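Long-range contact in zona pellucida sperm-binding protein 1,Zona pellucida sperm-binding protein 1 (Gallus gallus, PDB 6GF6), which probably helps build the egg coat that sperm must penetrate, cross-linking its filaments through homodimers of the N-terminal ZP-N1 domain present here: residues 13-25 and 60-74. The protein carries 2 engineered substitutions. Numbering follows the deposited sequence.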
# COMPACT_ATOMS: atom_id res chain seq x y z
N ASP B 13 -1.05 -12.89 6.32
CA ASP B 13 -2.46 -12.68 6.61
C ASP B 13 -3.24 -12.57 5.31
O ASP B 13 -2.78 -11.94 4.35
CB ASP B 13 -2.67 -11.40 7.43
CG ASP B 13 -1.96 -11.44 8.77
OD1 ASP B 13 -1.99 -12.49 9.43
OD2 ASP B 13 -1.33 -10.42 9.15
N CYS B 14 -4.40 -13.21 5.27
CA CYS B 14 -5.33 -13.07 4.15
C CYS B 14 -6.37 -12.02 4.53
O CYS B 14 -7.12 -12.22 5.48
CB CYS B 14 -6.02 -14.40 3.83
SG CYS B 14 -4.91 -15.69 3.26
N GLY B 15 -6.43 -10.94 3.76
CA GLY B 15 -7.43 -9.91 3.95
C GLY B 15 -8.57 -10.04 2.95
O GLY B 15 -8.69 -11.02 2.22
N ASP B 16 -9.40 -9.00 2.91
CA ASP B 16 -10.55 -8.99 2.02
C ASP B 16 -10.16 -8.61 0.59
O ASP B 16 -10.81 -9.07 -0.36
CB ASP B 16 -11.65 -8.06 2.55
CG ASP B 16 -12.20 -8.50 3.91
OD1 ASP B 16 -12.27 -9.72 4.17
OD2 ASP B 16 -12.55 -7.61 4.73
N PHE B 17 -9.16 -7.75 0.42
CA PHE B 17 -8.75 -7.29 -0.90
C PHE B 17 -7.33 -7.67 -1.28
O PHE B 17 -6.99 -7.61 -2.46
CB PHE B 17 -8.90 -5.76 -0.96
CG PHE B 17 -10.31 -5.30 -0.68
CD1 PHE B 17 -11.25 -5.24 -1.69
CD2 PHE B 17 -10.69 -4.98 0.61
CE1 PHE B 17 -12.55 -4.83 -1.42
CE2 PHE B 17 -11.99 -4.58 0.89
CZ PHE B 17 -12.92 -4.50 -0.13
N GLY B 18 -6.51 -8.07 -0.32
CA GLY B 18 -5.16 -8.49 -0.60
C GLY B 18 -4.61 -9.30 0.55
O GLY B 18 -5.35 -9.75 1.42
N MET B 19 -3.29 -9.47 0.55
CA MET B 19 -2.60 -10.23 1.57
C MET B 19 -1.29 -9.54 1.91
O MET B 19 -0.78 -8.72 1.14
CB MET B 19 -2.34 -11.68 1.12
CG MET B 19 -1.91 -11.79 -0.33
SD MET B 19 -1.77 -13.49 -0.91
CE MET B 19 -2.09 -13.26 -2.66
N GLN B 20 -0.75 -9.88 3.08
CA GLN B 20 0.52 -9.31 3.53
C GLN B 20 1.36 -10.40 4.18
O GLN B 20 0.84 -11.27 4.87
CB GLN B 20 0.30 -8.16 4.52
CG GLN B 20 -0.38 -8.55 5.82
CD GLN B 20 -0.31 -7.46 6.87
OE1 GLN B 20 0.13 -6.35 6.59
NE2 GLN B 20 -0.74 -7.79 8.08
N LEU B 21 2.67 -10.33 3.94
CA LEU B 21 3.66 -11.24 4.49
C LEU B 21 4.58 -10.47 5.42
O LEU B 21 5.21 -9.49 5.00
CB LEU B 21 4.45 -11.91 3.36
CG LEU B 21 5.59 -12.87 3.69
CD1 LEU B 21 5.14 -13.99 4.58
CD2 LEU B 21 6.13 -13.43 2.40
N LEU B 22 4.67 -10.89 6.68
CA LEU B 22 5.46 -10.20 7.69
C LEU B 22 6.65 -11.07 8.10
O LEU B 22 6.48 -12.26 8.39
CB LEU B 22 4.62 -9.84 8.91
CG LEU B 22 3.41 -8.95 8.62
CD1 LEU B 22 2.20 -9.78 8.20
CD2 LEU B 22 3.08 -8.10 9.83
N ALA B 23 7.84 -10.48 8.10
CA ALA B 23 9.07 -11.17 8.44
C ALA B 23 9.82 -10.38 9.50
O ALA B 23 9.82 -9.15 9.48
CB ALA B 23 9.97 -11.37 7.21
N TYR B 24 10.47 -11.10 10.42
CA TYR B 24 11.13 -10.49 11.58
C TYR B 24 12.59 -10.95 11.63
O TYR B 24 12.94 -11.86 12.39
CB TYR B 24 10.38 -10.83 12.86
CG TYR B 24 8.92 -10.42 12.82
CD1 TYR B 24 7.95 -11.26 12.29
CD2 TYR B 24 8.52 -9.17 13.29
CE1 TYR B 24 6.62 -10.88 12.24
CE2 TYR B 24 7.19 -8.79 13.24
CZ TYR B 24 6.24 -9.64 12.72
OH TYR B 24 4.92 -9.26 12.68
N PRO B 25 13.46 -10.32 10.86
CA PRO B 25 14.88 -10.69 10.89
C PRO B 25 15.56 -10.24 12.17
O PRO B 25 15.18 -9.26 12.81
CB PRO B 25 15.46 -9.99 9.66
CG PRO B 25 14.57 -8.82 9.45
CD PRO B 25 13.19 -9.25 9.88
N ASP B 60 8.07 -1.64 14.44
CA ASP B 60 8.88 -2.55 15.24
C ASP B 60 10.13 -3.03 14.51
O ASP B 60 10.85 -3.87 15.06
CB ASP B 60 8.04 -3.77 15.65
CG ASP B 60 7.35 -4.44 14.48
OD1 ASP B 60 7.61 -4.04 13.32
OD2 ASP B 60 6.55 -5.37 14.71
N GLY B 61 10.40 -2.52 13.31
CA GLY B 61 11.52 -2.99 12.52
C GLY B 61 11.22 -4.20 11.66
O GLY B 61 12.12 -4.67 10.95
N GLY B 62 10.00 -4.74 11.72
CA GLY B 62 9.64 -5.84 10.85
C GLY B 62 9.37 -5.38 9.43
O GLY B 62 9.01 -4.24 9.18
N LEU B 63 9.55 -6.30 8.49
CA LEU B 63 9.38 -6.02 7.07
C LEU B 63 8.06 -6.60 6.57
O LEU B 63 7.67 -7.71 6.96
CB LEU B 63 10.56 -6.56 6.26
CG LEU B 63 11.91 -6.02 6.75
CD1 LEU B 63 13.08 -6.73 6.10
CD2 LEU B 63 12.00 -4.52 6.51
N ILE B 64 7.37 -5.83 5.74
CA ILE B 64 6.00 -6.13 5.33
C ILE B 64 5.97 -6.15 3.81
O ILE B 64 6.32 -5.16 3.16
CB ILE B 64 5.01 -5.09 5.87
CG1 ILE B 64 5.10 -5.00 7.40
CG2 ILE B 64 3.60 -5.44 5.45
CD1 ILE B 64 4.37 -3.81 8.00
N PHE B 65 5.53 -7.27 3.24
CA PHE B 65 5.24 -7.38 1.81
C PHE B 65 3.73 -7.42 1.64
O PHE B 65 3.06 -8.27 2.23
CB PHE B 65 5.86 -8.64 1.22
CG PHE B 65 5.42 -8.90 -0.20
CD1 PHE B 65 5.76 -8.03 -1.22
CD2 PHE B 65 4.60 -9.98 -0.49
CE1 PHE B 65 5.35 -8.26 -2.52
CE2 PHE B 65 4.18 -10.22 -1.80
CZ PHE B 65 4.55 -9.35 -2.80
N SER B 66 3.19 -6.46 0.88
CA SER B 66 1.76 -6.34 0.62
C SER B 66 1.46 -6.65 -0.84
O SER B 66 2.21 -6.23 -1.73
CB SER B 66 1.28 -4.92 0.95
OG SER B 66 1.63 -4.56 2.28
N ALA B 67 0.38 -7.40 -1.08
CA ALA B 67 -0.01 -7.79 -2.44
C ALA B 67 -1.53 -7.77 -2.59
O ALA B 67 -2.23 -8.45 -1.84
CB ALA B 67 0.53 -9.17 -2.77
N GLY B 68 -2.02 -7.03 -3.58
CA GLY B 68 -3.43 -7.12 -3.95
C GLY B 68 -3.75 -8.43 -4.65
O GLY B 68 -2.90 -9.02 -5.32
N TYR B 69 -4.99 -8.90 -4.46
CA TYR B 69 -5.39 -10.18 -5.06
C TYR B 69 -5.38 -10.15 -6.58
O TYR B 69 -5.20 -11.19 -7.22
CB TYR B 69 -6.79 -10.59 -4.56
CG TYR B 69 -6.84 -11.06 -3.12
CD1 TYR B 69 -5.82 -11.83 -2.58
CD2 TYR B 69 -7.92 -10.76 -2.31
CE1 TYR B 69 -5.86 -12.26 -1.27
CE2 TYR B 69 -7.97 -11.19 -0.99
CZ TYR B 69 -6.94 -11.94 -0.48
OH TYR B 69 -6.99 -12.37 0.83
N GLU B 70 -5.54 -8.98 -7.20
CA GLU B 70 -5.59 -8.88 -8.65
C GLU B 70 -4.25 -8.48 -9.25
O GLU B 70 -4.19 -8.07 -10.41
CB GLU B 70 -6.66 -7.86 -9.07
CG GLU B 70 -8.06 -8.15 -8.55
CD GLU B 70 -8.73 -9.30 -9.26
OE1 GLU B 70 -8.26 -9.68 -10.36
OE2 GLU B 70 -9.73 -9.82 -8.73
N GLY B 71 -3.16 -8.63 -8.50
CA GLY B 71 -1.87 -8.17 -8.94
C GLY B 71 -1.11 -9.21 -9.75
O GLY B 71 -1.60 -10.30 -10.04
N CYS B 72 0.11 -8.84 -10.12
CA CYS B 72 0.91 -9.68 -11.00
C CYS B 72 1.29 -10.98 -10.33
O CYS B 72 1.77 -11.00 -9.19
CB CYS B 72 2.19 -8.97 -11.40
SG CYS B 72 1.96 -7.52 -12.36
N HIS B 73 1.14 -12.07 -11.08
CA HIS B 73 1.62 -13.39 -10.70
C HIS B 73 0.78 -14.02 -9.60
O HIS B 73 1.14 -15.09 -9.11
CB HIS B 73 3.09 -13.33 -10.28
CG HIS B 73 3.97 -12.86 -11.38
ND1 HIS B 73 4.02 -13.48 -12.61
CD2 HIS B 73 4.77 -11.77 -11.48
CE1 HIS B 73 4.85 -12.83 -13.40
NE2 HIS B 73 5.32 -11.79 -12.74
N VAL B 74 -0.31 -13.38 -9.19
CA VAL B 74 -1.28 -14.03 -8.32
C VAL B 74 -2.10 -14.97 -9.20
O VAL B 74 -2.68 -14.54 -10.20
CB VAL B 74 -2.18 -13.01 -7.61
CG1 VAL B 74 -3.17 -13.72 -6.72
CG2 VAL B 74 -1.35 -12.05 -6.81
O HOH W 1 0.28 -4.40 4.60
O HOH W 2 4.19 -6.94 13.37
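Strands 18-24 and 63-68 run antiparallel, joined by three pairs of backbone hydrogen bonds in which Met19, Leu21 and Ala23 each both give to and receive from Ala67, Phe65 and Leu63. Beyond the last bridge, Tyr69 N donates to Phe17 O at 3.1 Å. The Tyr69 ring then folds back over the 15-18 turn: its OH gives a short bond of 2.6 Å to Gly15 O, from 31° out of that carbonyl's plane, while Gly18 CA lies over its face in a CH-pi contact 3.7 Å from the centroid. With CG set between the backbone N and the carbonyl carbon (chi1 41°) and the chain extended beyond it, Met19 brings its CE to the ring edge, 4.0 Å from Tyr69 CD1. A leucine in place of Tyr69 would probably leave Gly15 O without its hydroxyl donor and Gly18 without its aromatic cover. On the sheet face bearing Gln20 and Ser66, a water donates to Gln20 OE1 (2.8 Å) and accepts from Ser66 OG; Gln20 NE2 reaches the anti lone pair of Asp13 OD2. A second water links Tyr24 OH to Asp60 OD2. The pair forms the centre of a four-stranded sheet of this ZP-N domain, flanked by strands 9-14 and 53-57; Met19 and Leu21 pack on Met104 of strand 96-107, Phe65 on Phe33 of strand 30-36, and Glu38 of the second subunit accepts hydrogen bonds from the 16-18 backbone.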